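Branched-chain alpha-ketoacid decarboxylase (Lactococcus lactis, PDB 2VBF) is a thiamine diphosphate- and magnesium-dependent lyase that probably decarboxylates branched-chain and aromatic alpha-keto acids to the corresponding aldehydes. Local coordinates at residues 257-262 with 267-272; 278-283 with 291-296; 460-465 with 508-513; 467-472 with 514-519; 52-57 with 185-190. All coordinates share one frame; numbering follows the deposited sequence. Where two conformers were deposited one is given.

Interaction 1. Residues 257-262 with 267-272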
# COMPACT_ATOMS: atom_id res chain seq x y z
N LEU A 257 -39.68 -17.25 7.71
CA LEU A 257 -38.80 -18.30 7.18
C LEU A 257 -37.51 -18.37 7.99
O LEU A 257 -36.95 -17.34 8.34
CB LEU A 257 -38.45 -18.03 5.71
CG LEU A 257 -39.56 -18.28 4.68
CD1 LEU A 257 -39.25 -17.57 3.37
CD2 LEU A 257 -39.76 -19.79 4.46
N PRO A 258 -37.04 -19.60 8.30
CA PRO A 258 -35.72 -19.74 8.93
C PRO A 258 -34.64 -19.13 8.04
O PRO A 258 -34.70 -19.27 6.81
CB PRO A 258 -35.54 -21.26 9.05
CG PRO A 258 -36.93 -21.81 9.00
CD PRO A 258 -37.69 -20.91 8.10
N ILE A 259 -33.69 -18.44 8.66
CA ILE A 259 -32.59 -17.80 7.91
C ILE A 259 -31.27 -17.88 8.66
O ILE A 259 -31.20 -17.75 9.89
CB ILE A 259 -32.91 -16.32 7.54
CG1 ILE A 259 -31.77 -15.71 6.69
CG2 ILE A 259 -33.16 -15.47 8.79
CD1 ILE A 259 -32.19 -14.53 5.84
N THR A 260 -30.22 -18.10 7.87
CA THR A 260 -28.85 -18.08 8.34
C THR A 260 -28.03 -17.22 7.36
O THR A 260 -28.50 -16.90 6.27
CB THR A 260 -28.29 -19.53 8.45
OG1 THR A 260 -26.98 -19.51 9.02
CG2 THR A 260 -28.29 -20.26 7.10
N THR A 261 -26.85 -16.80 7.80
CA THR A 261 -25.85 -16.23 6.91
C THR A 261 -24.52 -16.93 7.17
O THR A 261 -24.32 -17.55 8.21
CB THR A 261 -25.66 -14.69 7.10
OG1 THR A 261 -24.90 -14.43 8.29
CG2 THR A 261 -27.00 -13.97 7.18
N LEU A 262 -23.62 -16.83 6.20
CA LEU A 262 -22.22 -17.18 6.45
C LEU A 262 -21.60 -16.02 7.22
O LEU A 262 -22.23 -14.97 7.41
CB LEU A 262 -21.47 -17.39 5.13
CG LEU A 262 -22.07 -18.35 4.09
CD1 LEU A 262 -21.11 -18.48 2.92
CD2 LEU A 262 -22.39 -19.70 4.70
N SER A 267 -24.72 -9.98 8.81
CA SER A 267 -25.62 -8.82 8.88
C SER A 267 -26.31 -8.50 7.54
O SER A 267 -26.93 -7.44 7.41
CB SER A 267 -24.97 -7.56 9.52
OG SER A 267 -24.16 -6.81 8.62
N ALA A 268 -26.24 -9.43 6.59
CA ALA A 268 -27.06 -9.38 5.37
C ALA A 268 -28.56 -9.36 5.72
O ALA A 268 -29.38 -8.98 4.91
CB ALA A 268 -26.76 -10.55 4.46
N VAL A 269 -28.88 -9.86 6.90
CA VAL A 269 -30.21 -9.71 7.51
C VAL A 269 -30.03 -9.28 8.96
O VAL A 269 -28.95 -9.45 9.53
CB VAL A 269 -31.01 -11.02 7.45
CG1 VAL A 269 -31.20 -11.44 5.99
CG2 VAL A 269 -30.36 -12.11 8.31
N ASP A 270 -31.09 -8.76 9.56
CA ASP A 270 -31.09 -8.38 10.97
C ASP A 270 -31.09 -9.64 11.82
O ASP A 270 -32.01 -10.46 11.71
CB ASP A 270 -32.33 -7.53 11.28
CG ASP A 270 -32.22 -6.82 12.62
OD1 ASP A 270 -31.98 -7.48 13.64
OD2 ASP A 270 -32.37 -5.57 12.62
N GLU A 271 -30.08 -9.80 12.66
CA GLU A 271 -29.92 -11.01 13.47
C GLU A 271 -30.86 -11.13 14.69
O GLU A 271 -30.86 -12.17 15.35
CB GLU A 271 -28.48 -11.13 13.94
CG GLU A 271 -27.48 -11.30 12.79
CD GLU A 271 -26.12 -11.78 13.26
OE1 GLU A 271 -25.90 -11.84 14.49
OE2 GLU A 271 -25.26 -12.10 12.40
N SER A 272 -31.64 -10.10 14.99
CA SER A 272 -32.55 -10.15 16.15
C SER A 272 -33.84 -10.89 15.80
O SER A 272 -34.56 -11.34 16.71
CB SER A 272 -32.86 -8.75 16.65
OG SER A 272 -33.67 -8.06 15.74
O HOH W 1 -25.88 -12.26 9.83
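T261 and A268 bring their CA atoms to 7.1 Å, the nearest approach of strand 259-261 to the irregular 267-272 chain that leads on to strand 276-279. In the mixed sheet of the central domain these two strands are parallel neighbours, and 267-272 is part of the connection between them, lying against I259 and T261. No direct hydrogen bond joins the two segments. I259 and V269 reach toward each other tip to tip, and the I259 CD1 to V269 CG1 distance of 3.2 Å is tighter than ordinary van der Waals contact. V248 and T249 of helix 245-255 also touch V269, so the pair is part of the buried filling between helix and sheet. T261 slides past V269, its CG2 lying 4.0 Å from V269 CG2. The hydroxyl of T261 stands between its own N and carbonyl carbon (chi1 76°), from where it donates to L262 O. One water bridges the segments: it accepts from S267 N and donates to E271 OE2 and, over 2.8 Å, to T261 OG1. With alanine in place of T261, the water is likely to lack one of its acceptors and L262 O this donor, and V269 CG2 would lose its packing against T261 CG2. E271 OE2 also pairs with K266, and the water oxygen lies 2.6 Å from E271 OE2.

Interaction 2. Residues 278-283 with 291-296; sequences GIYNGK and NFVESA
Y280 carries this contact, setting its ring against V293 and its hydroxyl against E294 of helix 287-295, as the chain leaves strand 276-279 in the central domain. G278 comes first; at phi 132° and psi -171° a CB would collide with the carbonyl oxygen of the residue before, and G278 O takes a hydrogen bond from T260 OG1. I279 leans on T261. In Y280 the ring carbon CG lies opposite the main-chain N (chi1 -177°), which sends the ring toward the helix. V293 CG1 sits over the middle of one face, 4.1 Å from the Y280 ring centroid, a CH-pi contact. At the rim, Y280 OH donates over a short 2.5 Å to E294 OE2, which accepts with its anti lone pair, the one pointing away from the other carboxylate oxygen. The carboxylate stands nearly perpendicular to the ring, and the extended E294 chain brings it there from the helix flank. H317 N is a second partner of the same hydroxyl, which probably helps hold it in place. After N281, whose N bonds to S285 OG, the chain folds back: G282 N lies 4.0 Å above the opposite face of the Y280 ring, so G282 and V293 together set the ring's orientation. K283 N bonds to T315. The Y280 backbone pairs with T261 of strand 259-261, V293 packs on T260 there, and helix 556-568 touches N281 and K283.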
# COMPACT_ATOMS: atom_id res chain seq x y z
N GLY A 278 -28.44 -18.17 13.32
CA GLY A 278 -27.03 -18.06 13.63
C GLY A 278 -26.22 -18.11 12.35
O GLY A 278 -26.77 -18.06 11.23
N ILE A 279 -24.90 -18.21 12.51
CA ILE A 279 -23.97 -18.27 11.40
C ILE A 279 -23.65 -19.72 11.02
O ILE A 279 -23.19 -20.50 11.86
CB ILE A 279 -22.65 -17.57 11.77
CG1 ILE A 279 -22.90 -16.11 12.16
CG2 ILE A 279 -21.64 -17.68 10.63
CD1 ILE A 279 -23.45 -15.24 11.04
N TYR A 280 -23.91 -20.06 9.76
CA TYR A 280 -23.54 -21.36 9.23
C TYR A 280 -22.08 -21.30 8.80
O TYR A 280 -21.72 -20.48 7.96
CB TYR A 280 -24.42 -21.73 8.05
CG TYR A 280 -24.14 -23.10 7.48
CD1 TYR A 280 -24.29 -24.25 8.25
CD2 TYR A 280 -23.73 -23.25 6.16
CE1 TYR A 280 -24.05 -25.52 7.72
CE2 TYR A 280 -23.49 -24.52 5.63
CZ TYR A 280 -23.65 -25.64 6.41
OH TYR A 280 -23.39 -26.89 5.88
N ASN A 281 -21.25 -22.16 9.37
CA ASN A 281 -19.84 -22.22 9.01
C ASN A 281 -19.38 -23.68 8.88
O ASN A 281 -18.46 -24.12 9.55
CB ASN A 281 -19.01 -21.47 10.06
CG ASN A 281 -17.58 -21.17 9.61
OD1 ASN A 281 -17.24 -21.24 8.43
ND2 ASN A 281 -16.74 -20.82 10.58
N GLY A 282 -20.05 -24.40 7.98
CA GLY A 282 -19.75 -25.81 7.74
C GLY A 282 -19.74 -26.63 9.02
O GLY A 282 -20.58 -26.43 9.90
N LYS A 283 -18.77 -27.53 9.13
CA LYS A 283 -18.71 -28.43 10.29
C LYS A 283 -18.43 -27.72 11.61
O LYS A 283 -18.68 -28.28 12.67
CB LYS A 283 -17.71 -29.57 10.06
CG LYS A 283 -16.25 -29.22 10.34
CD LYS A 283 -15.34 -30.40 10.04
CE LYS A 283 -13.91 -30.12 10.47
NZ LYS A 283 -13.03 -31.31 10.21
N ASN A 291 -27.43 -29.04 11.89
CA ASN A 291 -28.44 -30.04 11.59
C ASN A 291 -29.67 -29.47 10.87
O ASN A 291 -30.22 -30.13 9.99
CB ASN A 291 -28.89 -30.71 12.88
CG ASN A 291 -27.80 -31.58 13.51
OD1 ASN A 291 -26.82 -31.95 12.85
ND2 ASN A 291 -27.98 -31.91 14.79
N PHE A 292 -30.09 -28.27 11.25
CA PHE A 292 -31.26 -27.63 10.68
C PHE A 292 -30.99 -27.30 9.21
O PHE A 292 -31.74 -27.71 8.32
CB PHE A 292 -31.62 -26.36 11.46
CG PHE A 292 -32.99 -25.81 11.13
CD1 PHE A 292 -34.05 -25.98 12.01
CD2 PHE A 292 -33.22 -25.12 9.94
CE1 PHE A 292 -35.31 -25.49 11.71
CE2 PHE A 292 -34.49 -24.64 9.62
CZ PHE A 292 -35.54 -24.82 10.52
N VAL A 293 -29.91 -26.56 8.97
CA VAL A 293 -29.55 -26.14 7.62
C VAL A 293 -29.38 -27.33 6.68
O VAL A 293 -29.89 -27.32 5.58
CB VAL A 293 -28.26 -25.30 7.59
CG1 VAL A 293 -27.86 -24.98 6.13
CG2 VAL A 293 -28.45 -24.02 8.40
N GLU A 294 -28.67 -28.36 7.15
CA GLU A 294 -28.31 -29.51 6.32
C GLU A 294 -29.43 -30.56 6.17
O GLU A 294 -29.31 -31.49 5.37
CB GLU A 294 -27.03 -30.15 6.87
CG GLU A 294 -25.85 -29.16 6.85
CD GLU A 294 -24.55 -29.71 7.40
OE1 GLU A 294 -24.53 -30.87 7.90
OE2 GLU A 294 -23.54 -28.98 7.33
N SER A 295 -30.51 -30.40 6.95
CA SER A 295 -31.72 -31.23 6.78
C SER A 295 -32.90 -30.49 6.10
O SER A 295 -33.95 -31.09 5.84
CB SER A 295 -32.17 -31.77 8.14
OG SER A 295 -32.66 -30.75 8.99
N ALA A 296 -32.72 -29.19 5.81
CA ALA A 296 -33.76 -28.41 5.14
C ALA A 296 -34.14 -29.09 3.83
O ALA A 296 -33.27 -29.61 3.14
CB ALA A 296 -33.27 -26.97 4.87

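Interaction 3. Residues 460-465 with 508-513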
# COMPACT_ATOMS: atom_id res chain seq x y z
N GLN A 460 -1.88 5.09 10.95
CA GLN A 460 -1.78 6.54 10.70
C GLN A 460 -3.12 7.24 10.49
O GLN A 460 -3.17 8.48 10.58
CB GLN A 460 -0.80 6.88 9.56
CG GLN A 460 -1.00 6.11 8.27
CD GLN A 460 -0.19 4.83 8.25
OE1 GLN A 460 -0.69 3.75 8.57
NE2 GLN A 460 1.08 4.96 7.92
N GLU A 461 -4.20 6.49 10.25
CA GLU A 461 -5.53 7.15 10.13
C GLU A 461 -6.11 7.59 11.49
O GLU A 461 -7.18 8.18 11.56
CB GLU A 461 -6.54 6.30 9.38
CG GLU A 461 -6.13 5.96 7.93
CD GLU A 461 -5.52 7.11 7.15
OE1 GLU A 461 -6.15 8.18 7.10
OE2 GLU A 461 -4.40 6.95 6.59
N LEU A 462 -5.40 7.29 12.58
CA LEU A 462 -5.70 7.89 13.88
C LEU A 462 -5.79 9.43 13.75
O LEU A 462 -6.68 10.04 14.33
CB LEU A 462 -4.63 7.46 14.89
CG LEU A 462 -4.85 7.52 16.40
CD1 LEU A 462 -6.27 7.22 16.82
CD2 LEU A 462 -3.87 6.55 17.07
N GLY A 463 -4.91 10.05 12.97
CA GLY A 463 -4.96 11.50 12.76
C GLY A 463 -6.30 11.98 12.22
O GLY A 463 -6.90 12.92 12.74
N LEU A 464 -6.76 11.32 11.16
CA LEU A 464 -8.06 11.59 10.58
C LEU A 464 -9.19 11.46 11.60
O LEU A 464 -10.08 12.30 11.65
CB LEU A 464 -8.29 10.64 9.40
CG LEU A 464 -9.63 10.70 8.66
CD1 LEU A 464 -9.49 10.10 7.24
CD2 LEU A 464 -10.75 9.99 9.42
N SER A 465 -9.16 10.40 12.40
CA SER A 465 -10.24 10.16 13.35
C SER A 465 -10.36 11.32 14.34
O SER A 465 -11.46 11.69 14.75
CB SER A 465 -10.07 8.81 14.08
OG SER A 465 -9.02 8.84 15.04
N GLU A 508 -2.84 10.20 22.13
CA GLU A 508 -2.11 11.36 22.66
C GLU A 508 -0.96 11.76 21.74
O GLU A 508 -0.77 12.94 21.42
CB GLU A 508 -1.56 11.05 24.06
CG GLU A 508 -0.78 12.17 24.69
CD GLU A 508 -0.20 11.78 26.04
OE1 GLU A 508 0.40 10.68 26.14
OE2 GLU A 508 -0.32 12.57 27.00
N THR A 509 -0.18 10.76 21.32
CA THR A 509 0.98 11.01 20.48
C THR A 509 0.58 11.56 19.10
O THR A 509 1.30 12.35 18.51
CB THR A 509 1.83 9.73 20.36
OG1 THR A 509 2.37 9.41 21.65
CG2 THR A 509 2.98 9.90 19.37
N PHE A 510 -0.60 11.16 18.63
CA PHE A 510 -1.12 11.60 17.34
C PHE A 510 -1.97 12.88 17.44
O PHE A 510 -2.61 13.28 16.45
CB PHE A 510 -1.91 10.46 16.67
CG PHE A 510 -1.04 9.40 16.05
CD1 PHE A 510 -0.11 8.69 16.80
CD2 PHE A 510 -1.16 9.09 14.70
CE1 PHE A 510 0.69 7.71 16.22
CE2 PHE A 510 -0.36 8.11 14.13
CZ PHE A 510 0.57 7.42 14.89
N GLY A 511 -1.95 13.52 18.61
CA GLY A 511 -2.50 14.87 18.80
C GLY A 511 -3.83 14.97 19.52
O GLY A 511 -4.35 16.08 19.67
N ALA A 512 -4.37 13.85 19.99
CA ALA A 512 -5.66 13.85 20.68
C ALA A 512 -5.54 14.42 22.09
O ALA A 512 -4.53 14.20 22.76
CB ALA A 512 -6.25 12.46 20.75
N THR A 513 -6.58 15.12 22.52
CA THR A 513 -6.73 15.52 23.91
C THR A 513 -7.80 14.67 24.59
O THR A 513 -8.58 13.95 23.94
CB THR A 513 -7.08 17.02 24.02
OG1 THR A 513 -8.26 17.31 23.26
CG2 THR A 513 -5.93 17.86 23.50
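F510, the first residue to leave its helix, presses its ring against L462 and the bare backbone of G463, where the two chains come as near as 6.0 Å between the CA atoms of G463 and F510. The helix end is a Schellman motif: G511, with positive phi, follows directly and turns the chain away behind the phenylalanine. L462 crosses the ring at about a right angle. Its CD2 lies over one face, 4.1 Å above the plane and displaced toward the rim, while L462 CB meets F510 CD2 at 3.8 Å. Near the ring plane, Q460 CA approaches F510 CE2 to 4.0 Å. Both segments belong to the C-terminal thiamine diphosphate-binding domain and lie at the dimer interface. There W501 of the second subunit meets the F510 ring, and the Q460 amide bonds to Q460 and Q456 of that subunit. L462 leans in turn on M542 and W544 of strand 542-548. No hydrogen bond runs between the two segments, so their mutual hold is apolar: the phenyl ring lies on L462 and meets the backbone of 460-463, while the nearby Q460 amide and T509 hydroxyl make hydrogen bonds to the second subunit.

Interaction 4. Residues 467-472 with 514-519; sequences REKLNP and EDRVVS
N471 OD1 is gripped by both terminal nitrogens of R516. NH2 donates to it over 3.0 Å at 151°, in the amide plane and on a lone pair; NH1 donates to the same N471 OD1 over 3.1 Å but is tilted from the carbonyl plane. The oxygen itself lies close to the guanidinium plane, in the fork between the two nitrogens, with the amide turned 43° against that plane. L470 O lies 3.0 Å from R516 NH1, also at the edge of the group. K469 covers one face of the guanidinium: its CA is 3.4 Å above the R516 guanidinium plane, toward the rim, and its CG stands 3.9 Å from R516 NE. The arginine gets there by bending at chi2 and chi3, which folds it back over K469. K469, with positive phi, belongs to the Schellman motif that ends helix 462-467. Its own amino group leads away, leaving K469 NZ 6.2 Å from R516 NE. A leucine in place of R516 would probably leave N471 OD1 without both donors and the amide more able to turn. The contact joins the turn before strand 473-478 to the start of strand 517-522, in the parallel sheet of the C-terminal thiamine diphosphate-binding domain. Both strands flank 542-548, and P472 and R516 make backbone hydrogen bonds to Y543 and M542 of that strand. At this surface contact the arginine is held by two hydrogen bonds near its plane and by aliphatic packing over a face, with no carboxylate across from it.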
# COMPACT_ATOMS: atom_id res chain seq x y z
N ARG A 467 -9.12 14.57 13.81
CA ARG A 467 -9.54 15.75 13.06
C ARG A 467 -11.04 15.77 12.77
O ARG A 467 -11.68 16.81 12.92
CB ARG A 467 -8.78 15.87 11.73
CG ARG A 467 -9.13 17.10 10.91
CD ARG A 467 -8.50 17.07 9.53
NE ARG A 467 -9.08 15.97 8.76
CZ ARG A 467 -8.43 15.18 7.91
NH1 ARG A 467 -7.13 15.32 7.68
NH2 ARG A 467 -9.10 14.21 7.30
N GLU A 468 -11.58 14.64 12.34
CA GLU A 468 -13.00 14.52 11.99
C GLU A 468 -13.93 14.36 13.20
O GLU A 468 -15.17 14.33 13.04
CB GLU A 468 -13.21 13.35 11.02
CG GLU A 468 -12.39 13.46 9.75
CD GLU A 468 -12.74 14.68 8.93
OE1 GLU A 468 -13.93 15.07 8.92
OE2 GLU A 468 -11.83 15.26 8.29
N LYS A 469 -13.35 14.24 14.39
CA LYS A 469 -14.10 14.13 15.64
C LYS A 469 -15.07 12.95 15.65
O LYS A 469 -16.21 13.04 16.10
CB LYS A 469 -14.82 15.46 15.96
CG LYS A 469 -13.84 16.59 16.16
CD LYS A 469 -14.53 17.89 16.52
CE LYS A 469 -13.53 19.01 16.60
NZ LYS A 469 -12.94 19.29 15.26
N LEU A 470 -14.57 11.81 15.16
CA LEU A 470 -15.35 10.58 15.12
C LEU A 470 -15.34 9.97 16.51
O LEU A 470 -14.34 10.06 17.22
CB LEU A 470 -14.74 9.61 14.11
CG LEU A 470 -14.57 10.16 12.69
CD1 LEU A 470 -13.98 9.09 11.78
CD2 LEU A 470 -15.88 10.69 12.15
N ASN A 471 -16.44 9.32 16.87
CA ASN A 471 -16.61 8.78 18.21
C ASN A 471 -16.77 7.26 18.28
O ASN A 471 -17.56 6.76 19.07
CB ASN A 471 -17.81 9.45 18.86
CG ASN A 471 -17.61 10.91 19.04
OD1 ASN A 471 -16.52 11.35 19.45
ND2 ASN A 471 -18.64 11.70 18.77
N PRO A 472 -15.98 6.50 17.50
CA PRO A 472 -16.12 5.05 17.60
C PRO A 472 -15.52 4.54 18.90
O PRO A 472 -14.79 5.27 19.57
CB PRO A 472 -15.29 4.56 16.42
CG PRO A 472 -14.21 5.52 16.34
CD PRO A 472 -14.90 6.85 16.55
N GLU A 514 -7.83 14.75 25.92
CA GLU A 514 -8.72 13.93 26.73
C GLU A 514 -10.21 14.22 26.49
O GLU A 514 -11.06 13.38 26.78
CB GLU A 514 -8.39 14.12 28.23
CG GLU A 514 -7.05 13.53 28.65
CD GLU A 514 -6.70 13.78 30.11
OE1 GLU A 514 -7.03 14.87 30.64
OE2 GLU A 514 -6.08 12.89 30.73
N ASP A 515 -10.51 15.40 25.96
CA ASP A 515 -11.90 15.75 25.62
C ASP A 515 -12.34 15.20 24.24
O ASP A 515 -13.48 15.38 23.83
CB ASP A 515 -12.13 17.26 25.68
CG ASP A 515 -11.33 18.02 24.65
OD1 ASP A 515 -10.10 17.87 24.62
OD2 ASP A 515 -11.94 18.80 23.87
N ARG A 516 -11.42 14.55 23.54
CA ARG A 516 -11.70 13.96 22.22
C ARG A 516 -11.61 12.43 22.28
O ARG A 516 -12.55 11.72 21.91
CB ARG A 516 -10.70 14.52 21.18
CG ARG A 516 -10.76 13.87 19.79
CD ARG A 516 -11.72 14.58 18.85
NE ARG A 516 -13.07 14.68 19.42
CZ ARG A 516 -14.01 13.73 19.37
NH1 ARG A 516 -13.81 12.57 18.75
NH2 ARG A 516 -15.18 13.96 19.94
N VAL A 517 -10.48 11.94 22.76
CA VAL A 517 -10.25 10.50 22.91
C VAL A 517 -9.97 10.12 24.36
O VAL A 517 -9.12 10.74 25.01
CB VAL A 517 -9.05 10.02 22.07
CG1 VAL A 517 -8.96 8.49 22.09
CG2 VAL A 517 -9.16 10.55 20.64
N VAL A 518 -10.69 9.11 24.84
CA VAL A 518 -10.41 8.48 26.13
C VAL A 518 -9.67 7.17 25.91
O VAL A 518 -10.18 6.24 25.25
CB VAL A 518 -11.71 8.20 26.90
CG1 VAL A 518 -11.39 7.56 28.24
CG2 VAL A 518 -12.51 9.49 27.08
N SER A 519 -8.46 7.08 26.46
CA SER A 519 -7.62 5.89 26.31
C SER A 519 -7.52 5.08 27.59
O SER A 519 -7.44 5.65 28.69
CB SER A 519 -6.23 6.30 25.81
OG SER A 519 -6.35 6.99 24.57

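Interaction 5. Residues 52-57 with 185-190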
# COMPACT_ATOMS: atom_id res chain seq x y z
N LEU A 52 -4.94 18.49 -7.92
CA LEU A 52 -5.24 19.63 -7.05
C LEU A 52 -6.36 20.51 -7.57
O LEU A 52 -7.18 20.98 -6.79
CB LEU A 52 -3.98 20.46 -6.78
CG LEU A 52 -2.84 19.74 -6.05
CD1 LEU A 52 -1.67 20.70 -5.81
CD2 LEU A 52 -3.27 19.10 -4.73
N GLN A 53 -6.42 20.71 -8.89
CA GLN A 53 -7.46 21.55 -9.50
C GLN A 53 -8.85 20.91 -9.28
O GLN A 53 -9.81 21.59 -8.93
CB GLN A 53 -7.17 21.77 -10.99
CG GLN A 53 -6.00 22.74 -11.31
CD GLN A 53 -4.62 22.14 -11.03
OE1 GLN A 53 -4.39 21.57 -9.97
NE2 GLN A 53 -3.71 22.28 -11.99
N PHE A 54 -8.94 19.59 -9.48
CA PHE A 54 -10.18 18.87 -9.22
C PHE A 54 -10.50 18.92 -7.72
O PHE A 54 -11.65 19.07 -7.34
CB PHE A 54 -10.09 17.43 -9.73
CG PHE A 54 -11.32 16.60 -9.44
CD1 PHE A 54 -12.56 16.98 -9.94
CD2 PHE A 54 -11.23 15.43 -8.69
CE1 PHE A 54 -13.69 16.22 -9.67
CE2 PHE A 54 -12.34 14.68 -8.42
CZ PHE A 54 -13.58 15.06 -8.91
N LEU A 55 -9.48 18.79 -6.87
CA LEU A 55 -9.66 18.94 -5.42
C LEU A 55 -10.33 20.26 -5.05
O LEU A 55 -11.24 20.28 -4.22
CB LEU A 55 -8.34 18.78 -4.65
CG LEU A 55 -8.19 17.47 -3.89
CD1 LEU A 55 -6.78 17.34 -3.32
CD2 LEU A 55 -9.23 17.35 -2.79
N ASP A 56 -9.92 21.35 -5.70
CA ASP A 56 -10.54 22.66 -5.45
C ASP A 56 -12.04 22.55 -5.65
O ASP A 56 -12.81 23.14 -4.89
CB ASP A 56 -9.99 23.72 -6.41
CG ASP A 56 -8.55 24.10 -6.12
OD1 ASP A 56 -8.08 23.94 -4.98
OD2 ASP A 56 -7.89 24.58 -7.07
N GLN A 57 -12.46 21.80 -6.67
CA GLN A 57 -13.89 21.65 -6.98
C GLN A 57 -14.62 20.88 -5.90
O GLN A 57 -15.77 21.19 -5.59
CB GLN A 57 -14.07 20.98 -8.35
CG GLN A 57 -13.44 21.78 -9.48
CD GLN A 57 -13.60 21.14 -10.84
OE1 GLN A 57 -13.03 20.08 -11.10
NE2 GLN A 57 -14.31 21.81 -11.73
N ILE A 185 -11.78 5.81 -12.85
CA ILE A 185 -11.86 6.99 -13.71
C ILE A 185 -10.54 7.71 -13.65
O ILE A 185 -10.15 8.19 -12.59
CB ILE A 185 -13.00 7.94 -13.26
CG1 ILE A 185 -14.36 7.23 -13.34
CG2 ILE A 185 -12.99 9.23 -14.09
CD1 ILE A 185 -15.52 8.01 -12.72
N ASN A 186 -9.82 7.73 -14.78
CA ASN A 186 -8.58 8.48 -14.91
C ASN A 186 -8.96 9.85 -15.47
O ASN A 186 -9.53 9.94 -16.55
CB ASN A 186 -7.56 7.70 -15.77
CG ASN A 186 -6.31 8.49 -16.11
OD1 ASN A 186 -5.18 7.97 -16.02
ND2 ASN A 186 -6.49 9.72 -16.54
N LEU A 187 -8.64 10.90 -14.70
CA LEU A 187 -9.05 12.27 -14.99
C LEU A 187 -7.84 13.19 -15.21
O LEU A 187 -7.22 13.65 -14.24
CB LEU A 187 -9.87 12.79 -13.82
CG LEU A 187 -10.42 14.23 -13.86
CD1 LEU A 187 -11.44 14.34 -14.96
CD2 LEU A 187 -11.05 14.57 -12.53
N PRO A 188 -7.47 13.44 -16.47
CA PRO A 188 -6.37 14.39 -16.71
C PRO A 188 -6.70 15.79 -16.17
O PRO A 188 -7.85 16.19 -16.17
CB PRO A 188 -6.24 14.39 -18.24
CG PRO A 188 -6.81 13.02 -18.64
CD PRO A 188 -7.97 12.84 -17.72
N VAL A 189 -5.68 16.52 -15.71
CA VAL A 189 -5.90 17.89 -15.18
C VAL A 189 -6.75 18.80 -16.07
O VAL A 189 -7.76 19.35 -15.61
CB VAL A 189 -4.58 18.58 -14.89
CG1 VAL A 189 -4.84 20.01 -14.39
CG2 VAL A 189 -3.79 17.77 -13.87
N ASP A 190 -6.34 18.98 -17.32
CA ASP A 190 -7.07 19.84 -18.26
C ASP A 190 -8.50 19.36 -18.54
O ASP A 190 -9.37 20.15 -18.90
CB ASP A 190 -6.29 19.99 -19.59
CG ASP A 190 -6.07 18.67 -20.30
OD1 ASP A 190 -6.36 18.59 -21.52
OD2 ASP A 190 -5.61 17.72 -19.63
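Q53 and V189 mark the nearest approach of the backbones, 6.9 Å between CA atoms, where the first turns of helix 52-60 pass the end of strand 183-188. The strand belongs to the six-stranded parallel sheet of the N-terminal domain, and the helix is the crossover between strands 42-45 and 65-68 of the same sheet, a beta-alpha-beta unit. F54 carries the apolar part. Its CG is turned opposite to the main-chain N (chi1 178°), which carries the ring off the helix toward the sheet. L187 meets it at about a right angle and lays one methyl, CD2, over a ring face, 3.8 Å from the F54 centroid and 17° off the normal: a CH-pi contact. The same L187 CD2 is 3.7 Å from F54 CG, so the methyl is offset toward the CB side of the ring. L31 and L32 of helix 27-37 and I119 of strand 116-122 also touch F54, completing a buried layer between helices and sheet. Nearer the surface, the Q53 chain bends at chi2 and, in the conformer described, sets NE2 3.5 Å from V189 CG1. Since Q53 was deposited in two conformers, this contact may be held less firmly. The neighbouring helix face belongs to the dimer: D56 bonds to H489, Q493 and Y495 of the second subunit. Between the segments there is no hydrogen bond, so helix and strand end meet by dispersion and ring-face contact, while the polar anchoring of this helix comes in part from the other subunit.

In the fold
Along the chain the order is interaction 5, then 1, then 2, then the intertwined 3 and 4, whose segments alternate. Interactions 1 and 2 lie 12 Å apart between centres in the central domain and share its mixed sheet, where T261 O probably accepts from Y280 N between neighbouring strands 259-261 and 276-279. Interactions 3 and 4, centres 9 Å apart, share the C-terminal cofactor-binding domain; L470 N probably donates to S465 O there. Interaction 5 lies in the N-terminal domain, about 29 Å from interaction 3 and 43 Å from interaction 1 between centres. Interactions 3 and 5 both adjoin the second subunit, so the two cofactor-binding domains face the dimer interface, while the contacts in the central domain are internal to the chain.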